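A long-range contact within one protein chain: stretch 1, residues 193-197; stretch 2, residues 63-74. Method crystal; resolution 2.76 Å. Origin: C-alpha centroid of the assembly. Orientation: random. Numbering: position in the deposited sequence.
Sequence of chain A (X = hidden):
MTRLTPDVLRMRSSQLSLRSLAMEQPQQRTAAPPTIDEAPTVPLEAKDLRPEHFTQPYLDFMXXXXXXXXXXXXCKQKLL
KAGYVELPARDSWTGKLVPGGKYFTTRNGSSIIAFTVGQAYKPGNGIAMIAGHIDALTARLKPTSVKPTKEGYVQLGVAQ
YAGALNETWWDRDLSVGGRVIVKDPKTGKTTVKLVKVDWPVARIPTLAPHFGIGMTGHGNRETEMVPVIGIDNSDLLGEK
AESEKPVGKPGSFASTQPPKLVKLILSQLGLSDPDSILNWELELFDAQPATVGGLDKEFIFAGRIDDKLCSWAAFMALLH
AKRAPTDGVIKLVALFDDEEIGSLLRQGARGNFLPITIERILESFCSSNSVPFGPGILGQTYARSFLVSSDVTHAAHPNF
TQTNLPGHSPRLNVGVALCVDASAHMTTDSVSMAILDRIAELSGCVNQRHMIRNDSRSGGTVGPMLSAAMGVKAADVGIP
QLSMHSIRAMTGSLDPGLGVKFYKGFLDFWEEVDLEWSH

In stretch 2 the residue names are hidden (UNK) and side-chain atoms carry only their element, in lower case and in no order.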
ATOM      1  N   LYS A 193      21.801 -25.756 -47.088  1.00 34.65           N
ATOM      2  CA  LYS A 193      21.858 -24.622 -48.007  1.00 36.70           C
ATOM      3  C   LYS A 193      21.436 -23.334 -47.304  1.00 42.92           C
ATOM      4  O   LYS A 193      20.626 -23.359 -46.379  1.00 43.28           O
ATOM      5  CB  LYS A 193      20.970 -24.869 -49.231  1.00 42.84           C
ATOM      6  CG  LYS A 193      20.995 -26.302 -49.760  1.00 48.61           C
ATOM      7  CD  LYS A 193      22.337 -26.677 -50.377  1.00 52.62           C
ATOM      8  CE  LYS A 193      22.479 -26.138 -51.790  1.00 58.12           C
ATOM      9  NZ  LYS A 193      21.267 -26.419 -52.608  1.00 57.76           N
ATOM     10  N   LEU A 194      21.989 -22.209 -47.752  1.00 42.95           N
ATOM     11  CA  LEU A 194      21.655 -20.904 -47.188  1.00 37.56           C
ATOM     12  C   LEU A 194      20.537 -20.244 -47.984  1.00 39.27           C
ATOM     13  O   LEU A 194      20.441 -20.415 -49.200  1.00 43.24           O
ATOM     14  CB  LEU A 194      22.877 -19.983 -47.160  1.00 40.61           C
ATOM     15  CG  LEU A 194      24.103 -20.350 -46.320  1.00 41.17           C
ATOM     16  CD1 LEU A 194      25.082 -19.182 -46.312  1.00 38.88           C
ATOM     17  CD2 LEU A 194      23.723 -20.750 -44.902  1.00 35.79           C
ATOM     18  N   VAL A 195      19.684 -19.498 -47.291  1.00 37.52           N
ATOM     19  CA  VAL A 195      18.551 -18.849 -47.930  1.00 39.92           C
ATOM     20  C   VAL A 195      18.308 -17.472 -47.315  1.00 41.82           C
ATOM     21  O   VAL A 195      18.649 -17.225 -46.157  1.00 42.34           O
ATOM     22  CB  VAL A 195      17.276 -19.718 -47.820  1.00 43.18           C
ATOM     23  CG1 VAL A 195      16.685 -19.636 -46.423  1.00 40.30           C
ATOM     24  CG2 VAL A 195      16.250 -19.301 -48.860  1.00 47.03           C
ATOM     25  N   LYS A 196      17.786 -16.557 -48.123  1.00 40.97           N
ATOM     26  CA  LYS A 196      17.439 -15.231 -47.646  1.00 41.39           C
ATOM     27  C   LYS A 196      16.325 -14.644 -48.504  1.00 41.24           C
ATOM     28  O   LYS A 196      16.383 -14.734 -49.728  1.00 48.45           O
ATOM     29  CB  LYS A 196      18.676 -14.341 -47.696  1.00 36.08           C
ATOM     30  CG  LYS A 196      18.705 -13.191 -46.723  1.00 42.97           C
ATOM     31  CD  LYS A 196      19.819 -12.234 -47.114  1.00 51.08           C
ATOM     32  CE  LYS A 196      21.055 -12.986 -47.596  1.00 44.97           C
ATOM     33  NZ  LYS A 196      21.841 -12.165 -48.557  1.00 44.88           N
ATOM     34  N   VAL A 197      15.348 -13.989 -47.890  1.00 39.77           N
ATOM     35  CA  VAL A 197      14.337 -13.296 -48.681  1.00 47.13           C
ATOM     36  C   VAL A 197      14.722 -11.820 -48.733  1.00 48.12           C
ATOM     37  O   VAL A 197      15.081 -11.227 -47.715  1.00 44.92           O
ATOM     38  CB  VAL A 197      12.914 -13.493 -48.117  1.00 44.14           C
ATOM     39  CG1 VAL A 197      11.913 -12.657 -48.897  1.00 43.61           C
ATOM     40  CG2 VAL A 197      12.525 -14.966 -48.176  1.00 33.27           C
ATOM     41  N   UNK A  63      25.089  -5.704 -44.022  1.00 30.38           N
ATOM     42  CA  UNK A  63      23.875  -5.703 -44.825  1.00 32.02           C
ATOM     43  C   UNK A  63      23.529  -7.087 -45.383  1.00 31.61           C
ATOM     44  O   UNK A  63      22.380  -7.522 -45.315  1.00 31.06           O
ATOM     45  o   UNK A  63      24.017  -3.362 -45.464  1.00 38.41           O
ATOM     46  c   UNK A  63      22.839  -4.839 -46.959  1.00 33.28           C
ATOM     47  c   UNK A  63      24.001  -4.696 -45.989  1.00 34.84           C
ATOM     48  N   UNK A  64      24.520  -7.769 -45.946  1.00 30.52           N
ATOM     49  CA  UNK A  64      24.269  -9.004 -46.689  1.00 36.48           C
ATOM     50  C   UNK A  64      24.537 -10.325 -45.953  1.00 38.90           C
ATOM     51  O   UNK A  64      24.504 -11.390 -46.569  1.00 36.82           O
ATOM     52  n   UNK A  64      23.521  -6.426 -50.194  1.00 32.97           N
ATOM     53  n   UNK A  64      25.327  -6.671 -49.066  1.00 29.60           N
ATOM     54  c   UNK A  64      24.666  -5.855 -49.867  1.00 28.96           C
ATOM     55  c   UNK A  64      24.592  -7.823 -48.883  1.00 30.22           C
ATOM     56  c   UNK A  64      25.045  -8.941 -47.999  1.00 27.13           C
ATOM     57  c   UNK A  64      23.445  -7.653 -49.581  1.00 34.15           C
ATOM     58  N   UNK A  65      24.837 -10.258 -44.660  1.00 34.38           N
ATOM     59  CA  UNK A  65      25.071 -11.471 -43.876  1.00 33.91           C
ATOM     60  C   UNK A  65      24.323 -11.449 -42.543  1.00 32.97           C
ATOM     61  O   UNK A  65      24.932 -11.305 -41.484  1.00 33.59           O
ATOM     62  c   UNK A  65      26.569 -11.658 -43.647  1.00 32.81           C
ATOM     63  o   UNK A  65      27.455 -12.542 -45.686  1.00 35.40           O
ATOM     64  c   UNK A  65      27.362 -11.572 -44.935  1.00 33.85           C
ATOM     65  n   UNK A  65      27.922 -10.398 -45.209  1.00 30.97           N
ATOM     66  N   UNK A  66      22.991 -11.589 -42.601  1.00 34.76           N
ATOM     67  CA  UNK A  66      22.090 -11.368 -41.464  1.00 32.55           C
ATOM     68  C   UNK A  66      22.106 -12.452 -40.385  1.00 34.13           C
ATOM     69  O   UNK A  66      21.662 -12.189 -39.268  1.00 34.45           O
ATOM     70  c   UNK A  66      20.925 -11.573 -43.610  1.00 38.54           C
ATOM     71  c   UNK A  66      22.273 -12.186 -43.736  1.00 34.10           C
ATOM     72  c   UNK A  66      20.707 -11.298 -42.124  1.00 38.01           C
ATOM     73  N   UNK A  67      22.572 -13.651 -40.712  1.00 29.91           N
ATOM     74  CA  UNK A  67      22.539 -14.748 -39.752  1.00 30.13           C
ATOM     75  C   UNK A  67      23.939 -15.279 -39.494  1.00 32.76           C
ATOM     76  O   UNK A  67      24.861 -15.025 -40.269  1.00 37.30           O
ATOM     77  c   UNK A  67      20.311 -15.367 -40.755  1.00 34.01           C
ATOM     78  c   UNK A  67      21.636 -15.904 -40.229  1.00 35.02           C
ATOM     79  o   UNK A  67      22.299 -16.646 -41.261  1.00 35.00           O
ATOM     80  N   UNK A  68      24.093 -16.009 -38.396  1.00 35.28           N
ATOM     81  CA  UNK A  68      25.393 -16.538 -38.020  1.00 32.35           C
ATOM     82  C   UNK A  68      25.923 -17.481 -39.108  1.00 35.49           C
ATOM     83  O   UNK A  68      27.132 -17.578 -39.317  1.00 34.42           O
ATOM     84  c   UNK A  68      25.325 -17.248 -36.640  1.00 26.23           C
ATOM     85  c   UNK A  68      24.524 -18.541 -36.716  1.00 31.71           C
ATOM     86  c   UNK A  68      26.715 -17.503 -36.094  1.00 29.45           C
ATOM     87  N   UNK A  69      25.020 -18.136 -39.835  1.00 34.25           N
ATOM     88  CA  UNK A  69      25.420 -19.045 -40.907  1.00 33.55           C
ATOM     89  C   UNK A  69      25.949 -18.298 -42.123  1.00 37.00           C
ATOM     90  O   UNK A  69      26.803 -18.809 -42.846  1.00 39.80           O
ATOM     91  c   UNK A  69      22.622 -22.160 -38.061  1.00 32.04           C
ATOM     92  c   UNK A  69      22.420 -20.429 -39.692  1.00 29.20           C
ATOM     93  c   UNK A  69      23.883 -22.458 -38.535  1.00 34.67           C
ATOM     94  c   UNK A  69      24.255 -19.941 -41.314  1.00 34.43           C
ATOM     95  c   UNK A  69      24.407 -21.740 -39.588  1.00 36.40           C
ATOM     96  c   UNK A  69      23.681 -20.721 -40.179  1.00 33.36           C
ATOM     97  c   UNK A  69      21.891 -21.144 -38.641  1.00 31.09           C
ATOM     98  N   UNK A  70      25.439 -17.096 -42.359  1.00 31.80           N
ATOM     99  CA  UNK A  70      25.971 -16.277 -43.437  1.00 32.44           C
ATOM    100  C   UNK A  70      27.363 -15.772 -43.081  1.00 34.00           C
ATOM    101  O   UNK A  70      28.230 -15.664 -43.946  1.00 39.81           O
ATOM    102  n   UNK A  70      22.164 -15.992 -45.846  1.00 36.69           N
ATOM    103  c   UNK A  70      23.450 -15.517 -45.755  1.00 34.85           C
ATOM    104  c   UNK A  70      23.780 -15.508 -44.441  1.00 34.27           C
ATOM    105  c   UNK A  70      21.721 -16.269 -44.633  1.00 37.40           C
ATOM    106  c   UNK A  70      25.041 -15.105 -43.746  1.00 33.31           C
ATOM    107  n   UNK A  70      22.678 -15.989 -43.767  1.00 32.30           N
ATOM    108  N   UNK A  71      27.579 -15.479 -41.804  1.00 28.94           N
ATOM    109  CA  UNK A  71      28.856 -14.930 -41.365  1.00 31.87           C
ATOM    110  C   UNK A  71      29.998 -15.924 -41.566  1.00 33.26           C
ATOM    111  O   UNK A  71      31.057 -15.559 -42.072  1.00 34.60           O
ATOM    112  c   UNK A  71      27.801 -13.370 -39.733  1.00 29.32           C
ATOM    113  c   UNK A  71      28.799 -14.495 -39.892  1.00 32.92           C
ATOM    114  c   UNK A  71      30.175 -14.063 -39.406  1.00 22.72           C
ATOM    115  N   UNK A  72      29.781 -17.179 -41.187  1.00 30.21           N
ATOM    116  CA  UNK A  72      30.810 -18.195 -41.380  1.00 33.89           C
ATOM    117  C   UNK A  72      31.050 -18.431 -42.870  1.00 34.02           C
ATOM    118  O   UNK A  72      32.190 -18.598 -43.300  1.00 33.13           O
ATOM    119  c   UNK A  72      30.662 -19.383 -39.182  1.00 27.60           C
ATOM    120  c   UNK A  72      31.253 -20.679 -41.231  1.00 27.14           C
ATOM    121  c   UNK A  72      30.441 -19.516 -40.677  1.00 33.00           C
ATOM    122  N   UNK A  73      29.980 -18.410 -43.659  1.00 32.34           N
ATOM    123  CA  UNK A  73      30.108 -18.573 -45.101  1.00 33.53           C
ATOM    124  C   UNK A  73      30.888 -17.409 -45.716  1.00 34.98           C
ATOM    125  O   UNK A  73      31.654 -17.596 -46.659  1.00 35.63           O
ATOM    126  c   UNK A  73      28.815 -18.973 -47.240  1.00 42.97           C
ATOM    127  c   UNK A  73      28.731 -18.694 -45.754  1.00 39.83           C
ATOM    128  o   UNK A  73      29.265 -20.079 -47.609  1.00 48.78           O
ATOM    129  o   UNK A  73      28.430 -18.093 -48.037  1.00 47.78           O
ATOM    130  N   UNK A  74      30.690 -16.214 -45.168  1.00 36.64           N
ATOM    131  CA  UNK A  74      31.405 -15.018 -45.608  1.00 28.53           C
ATOM    132  C   UNK A  74      32.894 -15.138 -45.309  1.00 32.17           C
ATOM    133  O   UNK A  74      33.735 -14.876 -46.168  1.00 35.62           O
ATOM    134  c   UNK A  74      32.648 -12.183 -44.202  1.00 32.15           C
ATOM    135  c   UNK A  74      31.281 -11.554 -46.051  1.00 28.06           C
ATOM    136  c   UNK A  74      33.362 -11.004 -44.320  1.00 30.72           C
ATOM    137  c   UNK A  74      31.605 -12.487 -45.073  1.00 32.94           C
ATOM    138  c   UNK A  74      30.814 -13.776 -44.930  1.00 31.66           C
ATOM    139  o   UNK A  74      33.733  -8.922 -45.425  1.00 32.20           O
ATOM    140  c   UNK A  74      31.989 -10.370 -46.174  1.00 34.37           C
ATOM    141  c   UNK A  74      33.027 -10.100 -45.306  1.00 35.33           C
TER

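Position 63 has three side-chain atoms: one carbon carrying an oxygen and a carbon. It lies out of reach of stretch 1. This is Thr-63, and its hydroxyl is hydrogen-bonded elsewhere in the structure.

Position 64 has one carbon and then a five-membered ring of three carbons and two nitrogens. Its backbone O accepts a weak hydrogen bond from Lys-196 NZ, at 3.4 Å. The ring makes it His-64.

Position 65 has two carbons, the second carrying one oxygen and one nitrogen. Its CA-to-CB bond points away from the strand. The amide identifies Asn-65.

Position 66 has three carbons that close a ring onto the backbone N. One of them, the middle carbon of the three, packs against Lys-196 CD at 3.7 Å. It is Pro-66.

Position 67 has one carbon carrying an oxygen and a carbon, and makes no contact with stretch 1. This is Thr-67. It sits at the N-cap position, right before the helix.

Position 68 has three carbons, branched at the first, buried and out of reach of the strand. This is Val-68.

Position 69 has one carbon and a ring of six carbons, with no oxygen. Its CB meets Leu-194 CD2 at 3.7 Å, while the end of the side chain leads away. It is Phe-69.

Position 70 has one carbon and a five-membered ring with two nitrogens. Leu-194 lies over one ring face, Val-195 O is at the ring edge, and Lys-196 CE is also close. It is His-70. Leu-194 CD1 is 4.1 Å from His-70 CD2, Val-195 O is 3.6 Å from His-70 CE1, and Lys-196 CE is 3.7 Å from His-70 NE2. His-70 ND1 hydrogen-bonds to Thr-67 OG1 at 2.6 Å; either could be the donor.

Positions 71 and 72 each have three carbons, branched at the first, buried and out of reach of stretch 1. They are Val-71 and Val-72.

Position 73 has two carbons, the second carrying two oxygens. Its CB is 3.7 Å from Leu-194 CD1. This carboxylate is Asp-73.

Position 74 has one carbon and a six-carbon ring bearing an oxygen, with no contact to the strand. It is Tyr-74.

The contact is a strand packed against a helix and the segment before it, burying 337 Å² in all. The CA-to-CB bonds of Leu-194 and Lys-196 point toward stretch 2, and that of Val-195 points away, in the alternation usual for a strand. Leu-194 meets one turn of helix through Phe-69, His-70 and Asp-73. Lys-196 runs past Pro-66 to the backbone of His-64. The His-70 ring meets Leu-194, Val-195 and Lys-196.

Stretch 2, residues 63-74: THNPTVFHVVDY
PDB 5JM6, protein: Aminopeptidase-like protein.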